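PDB 2J5U: cell shape-determining protein MreC from Listeria monocytogenes, which is probably involved in forming and maintaining cell shape, as a member of the MreC family that assembles from dimers into a larger homooligomer. Local coordinates for residues Gln86-Lys91 / Ser120-Leu125; Glu143-Ile148 / Tyr166-Lys171. One frame throughout, in Å; residues are numbered along the deposited sequence.

Contact 1: Gln86-Lys91 / Ser120-Leu125; sequences QVEIDK and SATVEL
Gln86 lays its side chain over the methyl of Thr122, a diagonal contact, since Thr122 lies two residues along its strand from Glu124, the direct partner of Gln86. With CG anti to the backbone N (chi1 164°) and the chain extended beyond it, Gln86 CD comes within 3.4 Å of Thr122 CG2. The contact is made by the aliphatic part and the amide carbon and is not a hydrogen bond. Glu88 lies on the same face; its CG rests 3.4 Å from Ala121 O, while its carboxylate, at 3.9 Å from OE2 to Thr122 OG1, stays beyond bonding distance. Thr122 OG1 instead has a weak hydrogen bond with Thr115 OG1.

The other face is apolar. Ile89 and Val123 cross at about a right angle, Ile89 CG2 lying 4.0 Å from Val123 CG1, and Val87 CG2 reaches Leu125 CD1 at 4.2 Å. Between the faces, the backbones form two antiparallel hydrogen-bonded pairs, Val87 with Val123 and Ile89 with Ala121. Each pair has one straighter bond: Val123 N to Val87 O, 2.9 Å with 167° at the hydrogen, and Ile89 N to Ala121 O, equally short. The return bonds are longer and more bent; in that from Ala121 N to Ile89 O the donor is tilted 24° from the carbonyl plane.

Beyond the strand end, Asp90 OD2 accepts a hydrogen bond from Ser74 N and makes a weak salt bridge with Lys91 NZ. Strands 86-89 and 121-125 are neighbours in an antiparallel six-stranded barrel, where strand 68-77 pairs with the other edge of 86-89 and strand 108-116 with that of 121-125.

Contact 2: Glu143-Ile148 / Tyr166-Lys171; sequences ENAFGI and YDMKFK
Ala145 puts its methyl group against two side chains of the loop 166-171, and this small apolar cluster is the close-packed part of the contact. Ala145 CB lies 3.6 Å from Phe170 CE2, in the plane of the ring, so the methyl meets the ring edge. CZ of the same ring is almost as near. Met168 supplies the second surface: its SD comes within 3.7 Å of Ala145 CB. A bend at the far end of the methionine chain (chi3 -79°) turns CE aside, leaving the sulfur as the atom that touches Ala145.

Towards Glu143 the fit is looser. Met168 SD is 3.9 Å from Asn144 O and farther still from Glu143 O, and no hydrogen bond joins the two segments. The summed buried surface is 142 Å², and Glu143 itself is exposed. On the loop, Met168 O is held by Gln206 NE2, whereas the Phe170 side chain also touches Val139, Leu164, Ile194 and Val197. Beyond the contact, Tyr217 of the second subunit packs on Ala145 and its OH hydrogen-bonds Phe146 N, so the start of strand 145-153 lies at a subunit interface, probably that of the dimer.

This is consistent with a connecting loop packed against a six-stranded antiparallel beta-barrel: segment 166-171 joins strand 158-165 to strand 175-178, which are not neighbours in the sheet, and Phe170 touches side chains of three barrel strands.

Contact 1 and contact 2 belong to different antiparallel six-stranded barrels of one chain, on opposite sides of its centre, with their centres 32 Å apart and no shared strand. Both are partly buried, but they differ in kind. Contact 1 joins two adjacent strands, burying 533 Å² through a backbone ladder with one apolar and one more polar face. Contact 2 joins a strand end to a loop, buries about a quarter of that area and relies on van der Waals contacts of side chains. No other chain of the assembly touches the segments of contact 1, whereas residues of 143-148 meet the second subunit.

Contact 1: Gln86-Lys91 / Ser120-Leu125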
ATOM      1  N   GLN A  86     -76.198 -14.727 -40.805  1.00 58.19           N
ATOM      2  CA  GLN A  86     -75.839 -15.943 -40.144  1.00 58.78           C
ATOM      3  C   GLN A  86     -75.569 -17.136 -41.033  1.00 57.54           C
ATOM      4  O   GLN A  86     -75.969 -17.188 -42.191  1.00 58.11           O
ATOM      5  CB  GLN A  86     -77.003 -16.159 -39.192  1.00 60.43           C
ATOM      6  CG  GLN A  86     -77.236 -17.447 -38.562  1.00 63.95           C
ATOM      7  CD  GLN A  86     -78.465 -17.324 -37.689  1.00 64.73           C
ATOM      8  OE1 GLN A  86     -78.613 -16.342 -36.963  1.00 61.67           O
ATOM      9  NE2 GLN A  86     -79.350 -18.310 -37.753  1.00 65.09           N
ATOM     10  N   VAL A  87     -74.881 -18.101 -40.455  1.00 56.52           N
ATOM     11  CA  VAL A  87     -74.497 -19.305 -41.149  1.00 56.09           C
ATOM     12  C   VAL A  87     -74.441 -20.430 -40.111  1.00 57.41           C
ATOM     13  O   VAL A  87     -74.286 -20.178 -38.914  1.00 57.69           O
ATOM     14  CB  VAL A  87     -73.119 -19.064 -41.825  1.00 55.67           C
ATOM     15  CG1 VAL A  87     -72.277 -20.300 -41.800  1.00 54.54           C
ATOM     16  CG2 VAL A  87     -73.329 -18.584 -43.246  1.00 54.08           C
ATOM     17  N   GLU A  88     -74.594 -21.670 -40.556  1.00 58.21           N
ATOM     18  CA  GLU A  88     -74.541 -22.798 -39.637  1.00 61.23           C
ATOM     19  C   GLU A  88     -73.397 -23.754 -39.991  1.00 60.66           C
ATOM     20  O   GLU A  88     -73.206 -24.089 -41.159  1.00 60.55           O
ATOM     21  CB  GLU A  88     -75.857 -23.534 -39.677  1.00 65.44           C
ATOM     22  CG  GLU A  88     -76.128 -24.308 -38.439  1.00 74.62           C
ATOM     23  CD  GLU A  88     -77.514 -24.019 -37.890  1.00 81.70           C
ATOM     24  OE1 GLU A  88     -78.005 -24.819 -37.046  1.00 83.57           O
ATOM     25  OE2 GLU A  88     -78.103 -22.986 -38.304  1.00 84.13           O
ATOM     26  N   ILE A  89     -72.630 -24.187 -38.995  1.00 58.88           N
ATOM     27  CA  ILE A  89     -71.515 -25.082 -39.271  1.00 58.65           C
ATOM     28  C   ILE A  89     -71.715 -26.472 -38.687  1.00 59.84           C
ATOM     29  O   ILE A  89     -72.495 -26.653 -37.751  1.00 59.22           O
ATOM     30  CB  ILE A  89     -70.178 -24.488 -38.770  1.00 57.83           C
ATOM     31  CG1 ILE A  89     -70.250 -24.213 -37.265  1.00 56.72           C
ATOM     32  CG2 ILE A  89     -69.857 -23.220 -39.557  1.00 54.30           C
ATOM     33  CD1 ILE A  89     -68.973 -23.653 -36.696  1.00 56.66           C
ATOM     34  N   ASP A  90     -70.999 -27.445 -39.249  1.00 60.87           N
ATOM     35  CA  ASP A  90     -71.106 -28.843 -38.841  1.00 62.84           C
ATOM     36  C   ASP A  90     -70.307 -29.267 -37.610  1.00 62.25           C
ATOM     37  O   ASP A  90     -70.067 -30.461 -37.392  1.00 62.70           O
ATOM     38  CB  ASP A  90     -70.757 -29.761 -40.023  1.00 66.16           C
ATOM     39  CG  ASP A  90     -69.314 -29.604 -40.496  1.00 70.91           C
ATOM     40  OD1 ASP A  90     -68.945 -30.271 -41.485  1.00 73.27           O
ATOM     41  OD2 ASP A  90     -68.549 -28.823 -39.888  1.00 73.31           O
ATOM     42  N   LYS A  91     -69.883 -28.303 -36.805  1.00 60.15           N
ATOM     43  CA  LYS A  91     -69.158 -28.638 -35.590  1.00 60.26           C
ATOM     44  C   LYS A  91     -69.875 -27.960 -34.439  1.00 59.11           C
ATOM     45  O   LYS A  91     -70.429 -26.874 -34.604  1.00 59.62           O
ATOM     46  CB  LYS A  91     -67.700 -28.178 -35.673  1.00 60.33           C
ATOM     47  CG  LYS A  91     -66.858 -28.984 -36.659  1.00 63.03           C
ATOM     48  CD  LYS A  91     -66.535 -30.374 -36.125  1.00 64.06           C
ATOM     49  CE  LYS A  91     -66.779 -31.454 -37.179  1.00 67.07           C
ATOM     50  NZ  LYS A  91     -66.271 -31.063 -38.517  1.00 66.43           N
ATOM     51  N   SER A 120     -73.523 -29.029 -33.994  1.00 55.29           N
ATOM     52  CA  SER A 120     -73.565 -27.955 -34.978  1.00 53.59           C
ATOM     53  C   SER A 120     -73.661 -26.664 -34.217  1.00 51.46           C
ATOM     54  O   SER A 120     -73.891 -26.687 -33.010  1.00 53.59           O
ATOM     55  CB  SER A 120     -74.767 -28.112 -35.920  1.00 53.29           C
ATOM     56  OG  SER A 120     -75.996 -28.094 -35.221  1.00 55.38           O
ATOM     57  N   ALA A 121     -73.474 -25.546 -34.909  1.00 48.00           N
ATOM     58  CA  ALA A 121     -73.539 -24.252 -34.257  1.00 45.73           C
ATOM     59  C   ALA A 121     -73.818 -23.124 -35.235  1.00 46.81           C
ATOM     60  O   ALA A 121     -73.597 -23.249 -36.439  1.00 47.92           O
ATOM     61  CB  ALA A 121     -72.254 -23.986 -33.522  1.00 45.23           C
ATOM     62  N   THR A 122     -74.292 -22.012 -34.690  1.00 46.97           N
ATOM     63  CA  THR A 122     -74.627 -20.831 -35.466  1.00 45.87           C
ATOM     64  C   THR A 122     -73.509 -19.819 -35.322  1.00 46.83           C
ATOM     65  O   THR A 122     -72.973 -19.642 -34.232  1.00 50.43           O
ATOM     66  CB  THR A 122     -75.938 -20.191 -34.928  1.00 46.52           C
ATOM     67  OG1 THR A 122     -77.008 -21.135 -35.033  1.00 49.66           O
ATOM     68  CG2 THR A 122     -76.303 -18.950 -35.704  1.00 43.07           C
ATOM     69  N   VAL A 123     -73.135 -19.161 -36.411  1.00 45.55           N
ATOM     70  CA  VAL A 123     -72.114 -18.143 -36.316  1.00 44.05           C
ATOM     71  C   VAL A 123     -72.629 -16.866 -36.976  1.00 47.43           C
ATOM     72  O   VAL A 123     -73.196 -16.881 -38.080  1.00 47.34           O
ATOM     73  CB  VAL A 123     -70.722 -18.608 -36.922  1.00 41.47           C
ATOM     74  CG1 VAL A 123     -70.781 -20.033 -37.340  1.00 39.87           C
ATOM     75  CG2 VAL A 123     -70.297 -17.729 -38.064  1.00 39.03           C
ATOM     76  N   GLU A 124     -72.457 -15.762 -36.255  1.00 49.57           N
ATOM     77  CA  GLU A 124     -72.888 -14.462 -36.718  1.00 51.59           C
ATOM     78  C   GLU A 124     -71.768 -13.846 -37.528  1.00 51.59           C
ATOM     79  O   GLU A 124     -70.650 -13.708 -37.039  1.00 52.25           O
ATOM     80  CB  GLU A 124     -73.231 -13.587 -35.520  1.00 54.46           C
ATOM     81  CG  GLU A 124     -73.606 -12.184 -35.886  1.00 61.27           C
ATOM     82  CD  GLU A 124     -74.703 -11.642 -35.004  1.00 67.91           C
ATOM     83  OE1 GLU A 124     -75.805 -12.252 -34.996  1.00 72.41           O
ATOM     84  OE2 GLU A 124     -74.468 -10.611 -34.325  1.00 71.83           O
ATOM     85  N   LEU A 125     -72.083 -13.472 -38.762  1.00 50.23           N
ATOM     86  CA  LEU A 125     -71.115 -12.889 -39.683  1.00 51.02           C
ATOM     87  C   LEU A 125     -70.830 -11.409 -39.468  1.00 52.31           C
ATOM     88  O   LEU A 125     -71.660 -10.675 -38.943  1.00 53.77           O
ATOM     89  CB  LEU A 125     -71.601 -13.085 -41.117  1.00 52.25           C
ATOM     90  CG  LEU A 125     -71.919 -14.521 -41.529  1.00 51.58           C
ATOM     91  CD1 LEU A 125     -72.479 -14.509 -42.931  1.00 51.64           C
ATOM     92  CD2 LEU A 125     -70.676 -15.384 -41.445  1.00 50.57           C
TER

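Contact 2: Glu143-Ile148 / Tyr166-Lys171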
ATOM      1  N   GLU A 143     -47.200   3.140 -35.605  1.00 75.10           N
ATOM      2  CA  GLU A 143     -47.767   3.263 -34.279  1.00 75.60           C
ATOM      3  C   GLU A 143     -49.191   2.746 -34.364  1.00 72.74           C
ATOM      4  O   GLU A 143     -50.022   3.308 -35.078  1.00 72.23           O
ATOM      5  CB  GLU A 143     -47.753   4.715 -33.823  1.00 80.22           C
ATOM      6  CG  GLU A 143     -46.376   5.186 -33.426  1.00 89.63           C
ATOM      7  CD  GLU A 143     -46.330   6.678 -33.175  1.00 95.68           C
ATOM      8  OE1 GLU A 143     -46.598   7.444 -34.132  1.00 97.82           O
ATOM      9  OE2 GLU A 143     -46.029   7.083 -32.025  1.00 99.78           O
ATOM     10  N   ASN A 144     -49.455   1.664 -33.640  1.00 68.91           N
ATOM     11  CA  ASN A 144     -50.767   1.032 -33.611  1.00 64.63           C
ATOM     12  C   ASN A 144     -51.863   1.885 -32.982  1.00 62.88           C
ATOM     13  O   ASN A 144     -51.599   2.746 -32.142  1.00 62.80           O
ATOM     14  CB  ASN A 144     -50.656  -0.286 -32.858  1.00 62.71           C
ATOM     15  CG  ASN A 144     -49.745  -1.258 -33.550  1.00 60.92           C
ATOM     16  OD1 ASN A 144     -49.313  -2.247 -32.970  1.00 58.92           O
ATOM     17  ND2 ASN A 144     -49.455  -0.983 -34.816  1.00 60.65           N
ATOM     18  N   ALA A 145     -53.097   1.644 -33.407  1.00 61.96           N
ATOM     19  CA  ALA A 145     -54.262   2.348 -32.872  1.00 59.94           C
ATOM     20  C   ALA A 145     -55.333   1.290 -32.614  1.00 57.84           C
ATOM     21  O   ALA A 145     -55.372   0.261 -33.292  1.00 56.97           O
ATOM     22  CB  ALA A 145     -54.766   3.389 -33.863  1.00 59.43           C
ATOM     23  N   PHE A 146     -56.190   1.536 -31.631  1.00 55.43           N
ATOM     24  CA  PHE A 146     -57.234   0.582 -31.293  1.00 54.23           C
ATOM     25  C   PHE A 146     -58.630   1.141 -31.481  1.00 53.71           C
ATOM     26  O   PHE A 146     -58.852   2.340 -31.376  1.00 54.12           O
ATOM     27  CB  PHE A 146     -57.049   0.107 -29.857  1.00 51.92           C
ATOM     28  CG  PHE A 146     -55.727  -0.545 -29.620  1.00 54.26           C
ATOM     29  CD1 PHE A 146     -54.578   0.223 -29.435  1.00 54.44           C
ATOM     30  CD2 PHE A 146     -55.606  -1.934 -29.646  1.00 53.68           C
ATOM     31  CE1 PHE A 146     -53.327  -0.389 -29.284  1.00 53.31           C
ATOM     32  CE2 PHE A 146     -54.356  -2.551 -29.495  1.00 51.87           C
ATOM     33  CZ  PHE A 146     -53.221  -1.777 -29.316  1.00 51.31           C
ATOM     34  N   GLY A 147     -59.572   0.260 -31.773  1.00 53.77           N
ATOM     35  CA  GLY A 147     -60.935   0.699 -31.976  1.00 55.04           C
ATOM     36  C   GLY A 147     -61.900  -0.469 -31.977  1.00 55.61           C
ATOM     37  O   GLY A 147     -61.517  -1.615 -31.722  1.00 53.90           O
ATOM     38  N   ILE A 148     -63.162  -0.172 -32.263  1.00 55.86           N
ATOM     39  CA  ILE A 148     -64.185  -1.199 -32.300  1.00 56.52           C
ATOM     40  C   ILE A 148     -64.815  -1.297 -33.684  1.00 55.60           C
ATOM     41  O   ILE A 148     -65.256  -0.297 -34.244  1.00 55.65           O
ATOM     42  CB  ILE A 148     -65.301  -0.901 -31.285  1.00 56.70           C
ATOM     43  CG1 ILE A 148     -64.705  -0.661 -29.898  1.00 59.11           C
ATOM     44  CG2 ILE A 148     -66.257  -2.065 -31.232  1.00 57.22           C
ATOM     45  CD1 ILE A 148     -63.966  -1.853 -29.326  1.00 60.35           C
ATOM     46  N   TYR A 166     -58.215  10.680 -32.329  1.00 77.80           N
ATOM     47  CA  TYR A 166     -58.419  11.805 -33.242  1.00 81.17           C
ATOM     48  C   TYR A 166     -57.166  12.498 -33.760  1.00 81.63           C
ATOM     49  O   TYR A 166     -57.213  13.179 -34.781  1.00 82.45           O
ATOM     50  CB  TYR A 166     -59.304  12.854 -32.581  1.00 85.60           C
ATOM     51  CG  TYR A 166     -58.561  13.721 -31.595  1.00 91.74           C
ATOM     52  CD1 TYR A 166     -57.893  14.879 -32.015  1.00 93.86           C
ATOM     53  CD2 TYR A 166     -58.500  13.376 -30.242  1.00 93.93           C
ATOM     54  CE1 TYR A 166     -57.180  15.673 -31.105  1.00 94.83           C
ATOM     55  CE2 TYR A 166     -57.791  14.162 -29.325  1.00 95.65           C
ATOM     56  CZ  TYR A 166     -57.135  15.307 -29.764  1.00 95.41           C
ATOM     57  OH  TYR A 166     -56.450  16.081 -28.859  1.00 96.83           O
ATOM     58  N   ASP A 167     -56.048  12.339 -33.066  1.00 81.37           N
ATOM     59  CA  ASP A 167     -54.821  13.001 -33.492  1.00 82.93           C
ATOM     60  C   ASP A 167     -53.865  12.131 -34.296  1.00 82.42           C
ATOM     61  O   ASP A 167     -52.851  12.613 -34.802  1.00 83.27           O
ATOM     62  CB  ASP A 167     -54.101  13.542 -32.274  1.00 85.19           C
ATOM     63  CG  ASP A 167     -53.962  12.505 -31.198  1.00 89.19           C
ATOM     64  OD1 ASP A 167     -53.218  11.521 -31.412  1.00 88.85           O
ATOM     65  OD2 ASP A 167     -54.614  12.665 -30.143  1.00 92.58           O
ATOM     66  N   MET A 168     -54.183  10.849 -34.410  1.00 80.66           N
ATOM     67  CA  MET A 168     -53.355   9.922 -35.165  1.00 79.16           C
ATOM     68  C   MET A 168     -53.828  10.017 -36.620  1.00 79.28           C
ATOM     69  O   MET A 168     -54.996  10.309 -36.869  1.00 79.32           O
ATOM     70  CB  MET A 168     -53.568   8.516 -34.607  1.00 77.01           C
ATOM     71  CG  MET A 168     -52.355   7.625 -34.628  1.00 74.72           C
ATOM     72  SD  MET A 168     -52.537   6.276 -33.437  1.00 68.96           S
ATOM     73  CE  MET A 168     -52.142   7.119 -31.963  1.00 72.72           C
ATOM     74  N   LYS A 169     -52.945   9.785 -37.583  1.00 79.03           N
ATOM     75  CA  LYS A 169     -53.368   9.879 -38.979  1.00 79.79           C
ATOM     76  C   LYS A 169     -53.332   8.532 -39.700  1.00 79.14           C
ATOM     77  O   LYS A 169     -52.341   7.804 -39.634  1.00 78.22           O
ATOM     78  CB  LYS A 169     -52.492  10.878 -39.729  1.00 81.82           C
ATOM     79  CG  LYS A 169     -51.056  10.430 -39.841  1.00 85.01           C
ATOM     80  CD  LYS A 169     -50.319  11.185 -40.922  1.00 87.50           C
ATOM     81  CE  LYS A 169     -50.176  12.650 -40.592  1.00 88.27           C
ATOM     82  NZ  LYS A 169     -49.529  13.360 -41.730  1.00 89.87           N
ATOM     83  N   PHE A 170     -54.411   8.213 -40.409  1.00 78.54           N
ATOM     84  CA  PHE A 170     -54.484   6.940 -41.110  1.00 77.16           C
ATOM     85  C   PHE A 170     -54.460   7.061 -42.617  1.00 77.57           C
ATOM     86  O   PHE A 170     -54.947   8.035 -43.185  1.00 77.68           O
ATOM     87  CB  PHE A 170     -55.724   6.178 -40.659  1.00 75.01           C
ATOM     88  CG  PHE A 170     -55.818   6.040 -39.174  1.00 71.79           C
ATOM     89  CD1 PHE A 170     -56.403   7.039 -38.408  1.00 70.77           C
ATOM     90  CD2 PHE A 170     -55.266   4.941 -38.533  1.00 70.53           C
ATOM     91  CE1 PHE A 170     -56.434   6.945 -37.025  1.00 70.20           C
ATOM     92  CE2 PHE A 170     -55.291   4.839 -37.153  1.00 69.37           C
ATOM     93  CZ  PHE A 170     -55.875   5.841 -36.397  1.00 69.42           C
ATOM     94  N   LYS A 171     -53.894   6.047 -43.257  1.00 78.34           N
ATOM     95  CA  LYS A 171     -53.756   6.025 -44.700  1.00 79.19           C
ATOM     96  C   LYS A 171     -54.456   4.809 -45.283  1.00 78.31           C
ATOM     97  O   LYS A 171     -54.459   3.733 -44.688  1.00 78.50           O
ATOM     98  CB  LYS A 171     -52.267   6.000 -45.055  1.00 81.57           C
ATOM     99  CG  LYS A 171     -51.917   6.706 -46.348  1.00 87.63           C
ATOM    100  CD  LYS A 171     -50.423   7.020 -46.428  1.00 90.37           C
ATOM    101  CE  LYS A 171     -50.114   7.895 -47.641  1.00 92.40           C
ATOM    102  NZ  LYS A 171     -48.683   8.313 -47.666  1.00 94.81           N
TER